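Local coordinates for protein O-methyltransferase (Coxiella burnetii, PDB 3TR6) that probably transfers a methyl group from S-adenosylmethionine to an oxygen of its substrate, at residues T9-T12 with P13-Q17; A53-L56 with A57-K61. One frame throughout, in Å; residues are numbered along the deposited sequence.

How the contacts relate
Both contacts are local, and they follow in series along the chain. Contact 1 is the start of helix 13-21, with the loop that leads into it. Contact 2 is residues 53-61 of helix 50-63. Their centres lie about 22 Å apart, and their nearest atoms stay about 10 Å apart without touching. The centre of contact 1 sits at the periphery, about 23 Å from the centre of the chain; that of contact 2 is buried, about 10 Å from it. Helix 50-63 packs on the Rossmann-like methyltransferase sheet, near the S-adenosyl-L-homocysteine pocket. A side-chain hydrogen bond joins the two helices. Both contacts also touch the second subunit, so each contributes to the dimer interface.

Contact 1 (T9-T12 with P13-Q17); sequences TLLT and PELYQ
Tyr16 N donates to Thr12 O at 2.8 Å, the shortest hydrogen bond between the loop and the helix. The side chain of Thr12 holds the same turn: its OG1 accepts from Leu15 N at 3.0 Å. That bond is nearly straight, with 173° at the hydrogen. Thr12 is the N-cap residue of helix 13-21, and this is its capping bond. OG1 stands between the backbone N and the carbonyl carbon (chi1 62°), which turns it to the first turn of the helix. The bent Glu14 side chain brings OE1 within 3.5 Å of Thr12 OG1, a weak contact at best.

On the loop side of the cap, apolar groups close the loop against the helix. Leu11 CD2 rests on Leu15 CG at 3.7 Å, the two side chains crossing at about a right angle. Leu15 CD2 reaches on to Thr9 CG2, 3.6 Å away. Leu15 CG lies anti to the backbone N (chi1 -165°), extending the leucine back along the loop. The other branch of Leu11 turns to Tyr16: Leu11 CD1 lies 4.2 Å from Tyr16 CD1, at the edge of the ring.

Thr9 OG1 bonds to Asp216 of the second subunit, and Leu11 packs on Pro213 of that subunit. Tyr16 OH bonds to Asn7 N of the second subunit and to Glu51 of helix 50-63, so the capped helix start is joined to both.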
# COMPACT_ATOMS: atom_id res chain seq x y z
N THR A 9 3.12 -13.80 5.56
CA THR A 9 3.26 -13.94 7.00
C THR A 9 2.05 -13.37 7.72
O THR A 9 1.84 -12.15 7.75
CB THR A 9 4.54 -13.27 7.49
OG1 THR A 9 5.67 -13.93 6.91
CG2 THR A 9 4.63 -13.32 9.00
N LEU A 10 1.23 -14.25 8.29
CA LEU A 10 0.02 -13.83 8.97
C LEU A 10 0.35 -13.15 10.30
O LEU A 10 1.30 -13.52 10.98
CB LEU A 10 -0.90 -15.03 9.20
CG LEU A 10 -1.18 -15.90 7.97
CD1 LEU A 10 -2.16 -17.02 8.31
CD2 LEU A 10 -1.70 -15.07 6.81
N LEU A 11 -0.45 -12.15 10.65
CA LEU A 11 -0.24 -11.40 11.89
C LEU A 11 -0.82 -12.09 13.12
O LEU A 11 -2.02 -12.37 13.19
CB LEU A 11 -0.81 -9.99 11.77
CG LEU A 11 0.02 -8.99 10.96
CD1 LEU A 11 -0.70 -7.65 10.87
CD2 LEU A 11 1.40 -8.84 11.58
N THR A 12 0.04 -12.35 14.10
CA THR A 12 -0.40 -12.74 15.43
C THR A 12 -0.49 -11.46 16.24
O THR A 12 0.05 -10.44 15.83
CB THR A 12 0.61 -13.68 16.11
OG1 THR A 12 1.86 -13.00 16.27
CG2 THR A 12 0.83 -14.95 15.29
N PRO A 13 -1.18 -11.49 17.38
CA PRO A 13 -1.17 -10.29 18.22
C PRO A 13 0.26 -9.86 18.55
O PRO A 13 0.54 -8.67 18.64
CB PRO A 13 -1.91 -10.74 19.47
CG PRO A 13 -2.84 -11.80 18.98
CD PRO A 13 -2.11 -12.52 17.89
N GLU A 14 1.15 -10.83 18.71
CA GLU A 14 2.55 -10.53 19.00
C GLU A 14 3.18 -9.76 17.85
O GLU A 14 3.73 -8.67 18.05
CB GLU A 14 3.34 -11.82 19.25
CG GLU A 14 3.02 -12.51 20.58
CD GLU A 14 1.62 -13.13 20.62
OE1 GLU A 14 1.18 -13.69 19.59
OE2 GLU A 14 0.97 -13.05 21.68
N LEU A 15 3.10 -10.32 16.66
CA LEU A 15 3.69 -9.71 15.48
C LEU A 15 3.03 -8.37 15.17
O LEU A 15 3.71 -7.40 14.80
CB LEU A 15 3.59 -10.65 14.28
CG LEU A 15 4.46 -10.33 13.07
CD1 LEU A 15 5.91 -10.16 13.48
CD2 LEU A 15 4.32 -11.40 12.00
N TYR A 16 1.71 -8.30 15.32
CA TYR A 16 0.98 -7.06 15.10
C TYR A 16 1.53 -5.92 15.96
O TYR A 16 1.75 -4.81 15.47
CB TYR A 16 -0.51 -7.25 15.36
CG TYR A 16 -1.29 -5.95 15.41
CD1 TYR A 16 -1.61 -5.26 14.24
CD2 TYR A 16 -1.70 -5.41 16.62
CE1 TYR A 16 -2.32 -4.07 14.29
CE2 TYR A 16 -2.41 -4.22 16.67
CZ TYR A 16 -2.72 -3.56 15.51
OH TYR A 16 -3.43 -2.38 15.56
N GLN A 17 1.75 -6.20 17.23
CA GLN A 17 2.27 -5.19 18.15
C GLN A 17 3.66 -4.75 17.75
O GLN A 17 4.00 -3.56 17.84
CB GLN A 17 2.26 -5.70 19.59
CG GLN A 17 0.86 -5.80 20.19
CD GLN A 17 0.14 -4.47 20.22
OE1 GLN A 17 0.78 -3.41 20.21
NE2 GLN A 17 -1.18 -4.51 20.24

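Contact 2 (A53-L56 with A57-K61)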
# COMPACT_ATOMS: atom_id res chain seq x y z
N ALA A 53 -4.78 4.82 8.48
CA ALA A 53 -4.76 6.24 8.15
C ALA A 53 -3.37 6.66 7.70
O ALA A 53 -3.22 7.47 6.78
CB ALA A 53 -5.20 7.06 9.34
N GLN A 54 -2.35 6.11 8.35
CA GLN A 54 -0.97 6.44 8.02
C GLN A 54 -0.64 6.02 6.59
O GLN A 54 0.10 6.71 5.89
CB GLN A 54 -0.01 5.78 9.00
CG GLN A 54 1.45 6.01 8.68
CD GLN A 54 2.36 5.63 9.82
OE1 GLN A 54 2.02 5.83 10.99
NE2 GLN A 54 3.52 5.07 9.50
N LEU A 55 -1.20 4.89 6.16
CA LEU A 55 -1.04 4.42 4.80
C LEU A 55 -1.71 5.37 3.82
O LEU A 55 -1.19 5.63 2.74
CB LEU A 55 -1.63 3.01 4.65
CG LEU A 55 -1.90 2.49 3.24
CD1 LEU A 55 -0.62 2.41 2.41
CD2 LEU A 55 -2.59 1.13 3.29
N LEU A 56 -2.88 5.88 4.21
CA LEU A 56 -3.60 6.86 3.40
C LEU A 56 -2.76 8.12 3.21
O LEU A 56 -2.68 8.66 2.12
CB LEU A 56 -4.93 7.22 4.05
CG LEU A 56 -6.03 6.17 4.09
CD1 LEU A 56 -7.26 6.74 4.79
CD2 LEU A 56 -6.39 5.71 2.68
N ALA A 57 -2.15 8.57 4.30
CA ALA A 57 -1.29 9.75 4.26
C ALA A 57 -0.13 9.54 3.29
O ALA A 57 0.24 10.45 2.55
CB ALA A 57 -0.78 10.09 5.65
N LEU A 58 0.43 8.34 3.31
CA LEU A 58 1.54 8.01 2.42
C LEU A 58 1.10 8.04 0.96
O LEU A 58 1.86 8.45 0.09
CB LEU A 58 2.16 6.66 2.78
CG LEU A 58 3.48 6.30 2.08
CD1 LEU A 58 4.61 7.21 2.54
CD2 LEU A 58 3.84 4.85 2.30
N LEU A 59 -0.13 7.60 0.70
CA LEU A 59 -0.67 7.59 -0.65
C LEU A 59 -0.88 8.99 -1.20
O LEU A 59 -0.62 9.26 -2.38
CB LEU A 59 -1.98 6.80 -0.70
CG LEU A 59 -1.85 5.30 -0.46
CD1 LEU A 59 -3.22 4.64 -0.47
CD2 LEU A 59 -0.94 4.67 -1.49
N VAL A 60 -1.37 9.89 -0.35
CA VAL A 60 -1.52 11.29 -0.73
C VAL A 60 -0.18 11.87 -1.17
O VAL A 60 -0.10 12.60 -2.16
CB VAL A 60 -2.09 12.14 0.44
CG1 VAL A 60 -1.94 13.63 0.15
CG2 VAL A 60 -3.55 11.78 0.69
N LYS A 61 0.88 11.54 -0.44
CA LYS A 61 2.21 12.04 -0.76
C LYS A 61 2.77 11.44 -2.04
O LYS A 61 3.37 12.15 -2.86
CB LYS A 61 3.16 11.83 0.42
CG LYS A 61 2.88 12.72 1.61
CD LYS A 61 3.81 12.42 2.77
CE LYS A 61 4.14 13.68 3.57
NZ LYS A 61 3.40 13.75 4.86
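Ala53 O accepts from Ala57 N at 2.9 Å, the first of four successive i to i+4 bonds of a regular alpha-helix. This is most of helix 50-63, in the Rossmann-like methyltransferase fold. The other three bonds are Leu58 N to Gln54 O, Leu59 N to Leu55 O and Val60 N to Leu56 O.

Side chains also lie against carbonyls of the preceding turn. Ala57 CB is 3.5 Å from Gln54 O, and Leu58 CB is 3.5 Å from Leu55 O. Val60 CG2, beside its own backbone N, lies 3.5 Å from Leu56 O.

Ala53 and Leu56 pack on helix 77-83, Leu56 and Val60 on strand 141-146, and Leu55 and Leu59 on strand 218-223. Gln54 is the polar anchor: OE1 accepts from Arg25 N, and NE2 bonds to Ser23 O and to Met209 O of the second subunit.

One apolar side-chain pair spans a turn within the helix: Leu55 CD1 lies 4.3 Å from Leu59 CG. The first torsion of Leu59 (chi1 -68°) sets CG beside the backbone N, back toward the preceding turn, so that Leu59 CG also lies near Leu55 O.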